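Local coordinates for protein putative siderophore-degrading esterase (Eurofung) (Emericella nidulans, PDB 6GUO) that hydrolyses the ester bonds of the bacterial xenosiderophore enterobactin, a reaction required for release of its iron inside the fungal cell, and acts as a homodimer, at residues V184-P190 / P218-F224; A203-I207 / E264-R270. All blocks are in the same frame, centred on the assembly; numbering follows the deposited sequence.

Interaction 1 (V184-P190 / P218-F224)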
# COMPACT_ATOMS: atom_id res chain seq x y z
N VAL A 184 4.04 -18.66 -8.29
CA VAL A 184 3.38 -18.23 -7.05
C VAL A 184 2.04 -17.59 -7.39
O VAL A 184 1.94 -16.78 -8.30
CB VAL A 184 4.26 -17.21 -6.30
CG1 VAL A 184 3.61 -16.80 -4.99
CG2 VAL A 184 5.64 -17.79 -6.05
N TYR A 185 1.01 -17.98 -6.63
CA TYR A 185 -0.34 -17.43 -6.77
C TYR A 185 -0.71 -16.75 -5.47
O TYR A 185 -0.57 -17.33 -4.40
CB TYR A 185 -1.33 -18.53 -7.10
CG TYR A 185 -0.98 -19.26 -8.37
CD1 TYR A 185 -1.60 -18.94 -9.58
CD2 TYR A 185 -0.01 -20.27 -8.37
CE1 TYR A 185 -1.27 -19.61 -10.74
CE2 TYR A 185 0.33 -20.94 -9.53
CZ TYR A 185 -0.31 -20.60 -10.72
OH TYR A 185 0.03 -21.26 -11.87
N LEU A 186 -1.16 -15.51 -5.58
CA LEU A 186 -1.54 -14.71 -4.44
C LEU A 186 -3.00 -14.37 -4.65
O LEU A 186 -3.34 -13.50 -5.45
CB LEU A 186 -0.65 -13.46 -4.36
CG LEU A 186 0.86 -13.72 -4.35
CD1 LEU A 186 1.61 -12.42 -4.57
CD2 LEU A 186 1.29 -14.38 -3.05
N ALA A 187 -3.87 -15.11 -3.95
CA ALA A 187 -5.31 -14.98 -4.08
C ALA A 187 -5.84 -14.27 -2.83
O ALA A 187 -6.03 -14.88 -1.78
CB ALA A 187 -5.95 -16.35 -4.23
N ALA A 188 -6.10 -12.97 -2.97
CA ALA A 188 -6.54 -12.12 -1.87
C ALA A 188 -8.06 -11.98 -1.89
O ALA A 188 -8.64 -11.60 -2.91
CB ALA A 188 -5.87 -10.76 -1.97
N SER A 189 -8.71 -12.31 -0.77
CA SER A 189 -10.17 -12.29 -0.66
C SER A 189 -10.85 -12.90 -1.88
O SER A 189 -11.72 -12.29 -2.47
CB SER A 189 -10.65 -10.85 -0.46
OG SER A 189 -9.96 -10.24 0.61
N PRO A 190 -10.44 -14.12 -2.28
CA PRO A 190 -10.96 -14.68 -3.53
C PRO A 190 -12.46 -14.93 -3.45
O PRO A 190 -12.95 -15.39 -2.41
CB PRO A 190 -10.20 -16.00 -3.66
CG PRO A 190 -9.90 -16.38 -2.25
CD PRO A 190 -9.58 -15.08 -1.57
N PRO A 218 3.46 -25.52 -7.49
CA PRO A 218 2.98 -24.16 -7.22
C PRO A 218 2.97 -23.79 -5.74
O PRO A 218 2.92 -24.65 -4.86
CB PRO A 218 1.56 -24.18 -7.77
CG PRO A 218 1.14 -25.60 -7.64
CD PRO A 218 2.36 -26.40 -7.91
N VAL A 219 3.01 -22.48 -5.50
CA VAL A 219 2.92 -21.89 -4.17
C VAL A 219 1.67 -21.04 -4.17
O VAL A 219 1.41 -20.33 -5.14
CB VAL A 219 4.17 -21.04 -3.86
CG1 VAL A 219 4.02 -20.30 -2.54
CG2 VAL A 219 5.42 -21.91 -3.85
N LEU A 220 0.88 -21.12 -3.09
CA LEU A 220 -0.34 -20.30 -2.94
C LEU A 220 -0.35 -19.57 -1.60
O LEU A 220 -0.07 -20.16 -0.56
CB LEU A 220 -1.59 -21.18 -3.03
CG LEU A 220 -2.95 -20.53 -2.75
CD1 LEU A 220 -3.27 -19.43 -3.75
CD2 LEU A 220 -4.06 -21.57 -2.73
N ARG A 221 -0.70 -18.28 -1.64
CA ARG A 221 -1.03 -17.52 -0.44
C ARG A 221 -2.47 -17.06 -0.55
O ARG A 221 -2.82 -16.33 -1.47
CB ARG A 221 -0.11 -16.31 -0.25
CG ARG A 221 -0.29 -15.65 1.12
CD ARG A 221 0.70 -14.52 1.33
NE ARG A 221 0.78 -14.10 2.74
CZ ARG A 221 0.27 -12.98 3.27
NH1 ARG A 221 0.44 -12.74 4.57
NH2 ARG A 221 -0.38 -12.09 2.53
N LEU A 222 -3.30 -17.51 0.40
CA LEU A 222 -4.68 -17.05 0.54
C LEU A 222 -4.73 -15.98 1.61
O LEU A 222 -3.97 -16.03 2.57
CB LEU A 222 -5.58 -18.21 0.96
CG LEU A 222 -5.87 -19.23 -0.15
CD1 LEU A 222 -6.30 -20.56 0.44
CD2 LEU A 222 -6.93 -18.68 -1.10
N SER A 223 -5.65 -15.03 1.45
CA SER A 223 -5.86 -14.03 2.49
C SER A 223 -7.28 -13.49 2.48
O SER A 223 -8.00 -13.60 1.49
CB SER A 223 -4.84 -12.89 2.38
OG SER A 223 -5.08 -12.10 1.23
N PHE A 224 -7.67 -12.91 3.61
CA PHE A 224 -8.96 -12.24 3.74
C PHE A 224 -8.92 -11.32 4.94
O PHE A 224 -8.07 -11.46 5.82
CB PHE A 224 -10.11 -13.26 3.86
CG PHE A 224 -10.00 -14.18 5.05
CD1 PHE A 224 -10.62 -13.86 6.26
CD2 PHE A 224 -9.28 -15.37 4.97
CE1 PHE A 224 -10.52 -14.70 7.36
CE2 PHE A 224 -9.18 -16.22 6.06
CZ PHE A 224 -9.80 -15.89 7.26
O HOH W 1 -7.27 -10.32 1.24

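Interaction 2 (A203-I207 / E264-R270)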
# COMPACT_ATOMS: atom_id res chain seq x y z
N ALA A 203 -10.93 -26.90 -7.86
CA ALA A 203 -10.03 -27.24 -6.75
C ALA A 203 -9.92 -28.75 -6.52
O ALA A 203 -8.82 -29.28 -6.38
CB ALA A 203 -10.48 -26.56 -5.47
N ARG A 204 -11.06 -29.43 -6.50
CA ARG A 204 -11.10 -30.87 -6.25
C ARG A 204 -10.55 -31.70 -7.41
O ARG A 204 -9.94 -32.74 -7.19
CB ARG A 204 -12.51 -31.32 -5.85
CG ARG A 204 -12.84 -30.94 -4.42
CD ARG A 204 -14.31 -30.66 -4.18
NE ARG A 204 -14.50 -29.92 -2.92
CZ ARG A 204 -15.62 -29.30 -2.55
NH1 ARG A 204 -16.71 -29.31 -3.32
NH2 ARG A 204 -15.66 -28.66 -1.38
N ARG A 205 -10.77 -31.23 -8.64
CA ARG A 205 -10.13 -31.84 -9.83
C ARG A 205 -8.61 -31.66 -9.76
O ARG A 205 -7.86 -32.59 -10.07
CB ARG A 205 -10.69 -31.23 -11.12
CG ARG A 205 -10.07 -31.75 -12.41
CD ARG A 205 -10.88 -31.34 -13.63
NE ARG A 205 -10.20 -31.65 -14.89
CZ ARG A 205 -9.29 -30.88 -15.51
NH1 ARG A 205 -8.91 -29.70 -15.00
NH2 ARG A 205 -8.76 -31.30 -16.65
N PHE A 206 -8.16 -30.47 -9.35
CA PHE A 206 -6.74 -30.22 -9.12
C PHE A 206 -6.18 -31.12 -8.02
O PHE A 206 -5.10 -31.70 -8.19
CB PHE A 206 -6.49 -28.74 -8.79
CG PHE A 206 -5.08 -28.45 -8.34
CD1 PHE A 206 -4.07 -28.26 -9.26
CD2 PHE A 206 -4.77 -28.38 -6.98
CE1 PHE A 206 -2.77 -27.99 -8.85
CE2 PHE A 206 -3.48 -28.12 -6.56
CZ PHE A 206 -2.48 -27.92 -7.50
N ILE A 207 -6.90 -31.22 -6.91
CA ILE A 207 -6.49 -32.10 -5.80
C ILE A 207 -6.36 -33.56 -6.26
O ILE A 207 -5.42 -34.25 -5.87
CB ILE A 207 -7.45 -31.97 -4.58
CG1 ILE A 207 -7.19 -30.63 -3.87
CG2 ILE A 207 -7.27 -33.11 -3.58
CD1 ILE A 207 -8.33 -30.14 -3.00
N GLU A 264 -8.37 -27.97 2.85
CA GLU A 264 -8.44 -28.98 1.78
C GLU A 264 -7.13 -29.11 1.02
O GLU A 264 -6.62 -30.21 0.82
CB GLU A 264 -9.56 -28.67 0.77
CG GLU A 264 -10.93 -29.20 1.14
CD GLU A 264 -11.87 -29.26 -0.05
OE1 GLU A 264 -11.62 -30.07 -0.97
OE2 GLU A 264 -12.87 -28.50 -0.07
N LEU A 265 -6.59 -27.96 0.60
CA LEU A 265 -5.33 -27.94 -0.15
C LEU A 265 -4.16 -28.42 0.69
O LEU A 265 -3.32 -29.17 0.20
CB LEU A 265 -5.05 -26.54 -0.71
CG LEU A 265 -6.01 -26.09 -1.81
CD1 LEU A 265 -5.81 -24.61 -2.10
CD2 LEU A 265 -5.84 -26.92 -3.08
N LEU A 266 -4.12 -28.00 1.96
CA LEU A 266 -3.09 -28.46 2.89
C LEU A 266 -3.09 -29.99 3.03
O LEU A 266 -2.03 -30.61 2.93
CB LEU A 266 -3.30 -27.83 4.27
CG LEU A 266 -2.24 -28.16 5.34
CD1 LEU A 266 -0.87 -27.64 4.92
CD2 LEU A 266 -2.65 -27.58 6.69
N ALA A 267 -4.27 -30.57 3.25
CA ALA A 267 -4.42 -32.01 3.42
C ALA A 267 -4.07 -32.82 2.17
O ALA A 267 -3.65 -33.97 2.28
CB ALA A 267 -5.84 -32.35 3.86
N SER A 268 -4.24 -32.22 0.99
CA SER A 268 -3.87 -32.87 -0.28
C SER A 268 -2.36 -33.03 -0.45
O SER A 268 -1.90 -33.99 -1.06
CB SER A 268 -4.44 -32.09 -1.48
OG SER A 268 -3.65 -30.95 -1.79
N GLY A 269 -1.59 -32.06 0.07
CA GLY A 269 -0.14 -32.04 -0.08
C GLY A 269 0.34 -31.76 -1.50
O GLY A 269 1.49 -32.03 -1.82
N ARG A 270 -0.54 -31.19 -2.33
CA ARG A 270 -0.23 -30.94 -3.74
C ARG A 270 0.51 -29.62 -3.97
O ARG A 270 1.01 -29.39 -5.07
CB ARG A 270 -1.51 -30.99 -4.59
CG ARG A 270 -1.95 -32.40 -4.98
CD ARG A 270 -2.40 -32.45 -6.43
NE ARG A 270 -1.30 -32.11 -7.34
CZ ARG A 270 -1.42 -31.62 -8.58
NH1 ARG A 270 -2.62 -31.41 -9.13
NH2 ARG A 270 -0.32 -31.35 -9.28

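Interaction 1 (V184-P190 / P218-F224)
This is a pairing of two parallel neighbouring strands, 184-188 and 219-224, in the buried central sheet of the esterase. The strand axes come within 4.7 Å and their directions differ by 13°. The backbone bonds follow the parallel pattern. Y185 and A187 each bond, through N and O, to the residues before and after the one they face, L220 and L222. Y185 N donates to V219 O (2.8 Å), and R221 N donates to Y185 O (2.9 Å). A187 N then binds R221 O (3.0 Å), and S223 N reaches A187 O at a longer 3.3 Å. S189 N to S223 O (2.7 Å) carries the pairing just past the end of strand 184-188.

Y185, A187, L220 and L222 point to one face of the sheet. There A187 CB lies 4.1 Å from L220 CD1 and 4.0 Å from L222 CD2. Helices 166-177 and 254-268 pack on this side. V184, L186, A188, V219, R221 and S223 share the other face, where L186 CD2 meets R221 CB at 3.7 Å. The charged end of R221 leads away to a salt bridge with E275.

At the C-terminal ends a water bridges S189 OG and S223 OG, 2.8 Å from each. S189 OG also bonds E228. S189 lies near a GxSxG pattern consistent with a nucleophile elbow. Strand 184-188 leads through helices 194-197 and 199-208 to its parallel neighbour 219-225, a beta-alpha-beta crossover of the kind that builds the alpha/beta-hydrolase sheet.

Interaction 2 (A203-I207 / E264-R270)
Two nearly parallel helices of the alpha/beta-hydrolase fold meet here at their C-terminal ends, on the outer side of the central sheet. The axes of helix segments 203-207 and 264-268 run at 8° to each other but stay 10.7 Å apart, so side chains bridge the gap. I207 is the main apolar link. Its CG1 lies 4.0 Å from L265 CD2, and its CG2 lies 3.7 Å from S268 CB. F206 adds a further contact, with CD2 4.3 Å from L265 CD2. F176 of helix 166-177 touches both F206 and L265 and extends the apolar layer.

Toward the solvent the contact turns ionic. R204 and E264 form a salt bridge, with R204 NH2 donating to E264 OE2 at 3.1 Å. A second, weak bond runs from R204 NE to E264 OE1 at 3.5 Å. The carboxylate thus meets the guanidinium with both oxygens.

Helix 254-268 ends at S268, and G269 leaves the helical path with positive phi. S268 OG donates to L265 O (2.7 Å) and accepts from R270 N (3.2 Å). The latter bond makes an ST turn. After this turn R270 points back toward helix 199-208. Its guanidinium lies flat on the F206 ring in a cation-pi stack, with the planes at 24° and R270 CZ 4.2 Å from the ring centroid. The same group also binds a backbone carbonyl in the last turn of helix 199-208: R270 NH1 donates to F206 O at 2.7 Å.

Interaction 1 is core and interaction 2 is only partly buried. Their centres lie 14 Å apart. In interaction 1 regular backbone hydrogen bonds join two strands, whereas in interaction 2 side chains make the link, one of them bonding a backbone carbonyl. Their segments alternate along the chain: helix 199-208 lies between strands 184-188 and 219-225, and helix 254-268 comes later. The helical layer of interaction 2 rests on the strands of interaction 1: L220 CD2 packs 3.6 Å from L265 CD1, and P218 CG lies 4.3 Å from F206 CZ. Charge takes no part between the strands of interaction 1, whereas a salt bridge and a cation-pi stack join the segments of interaction 2.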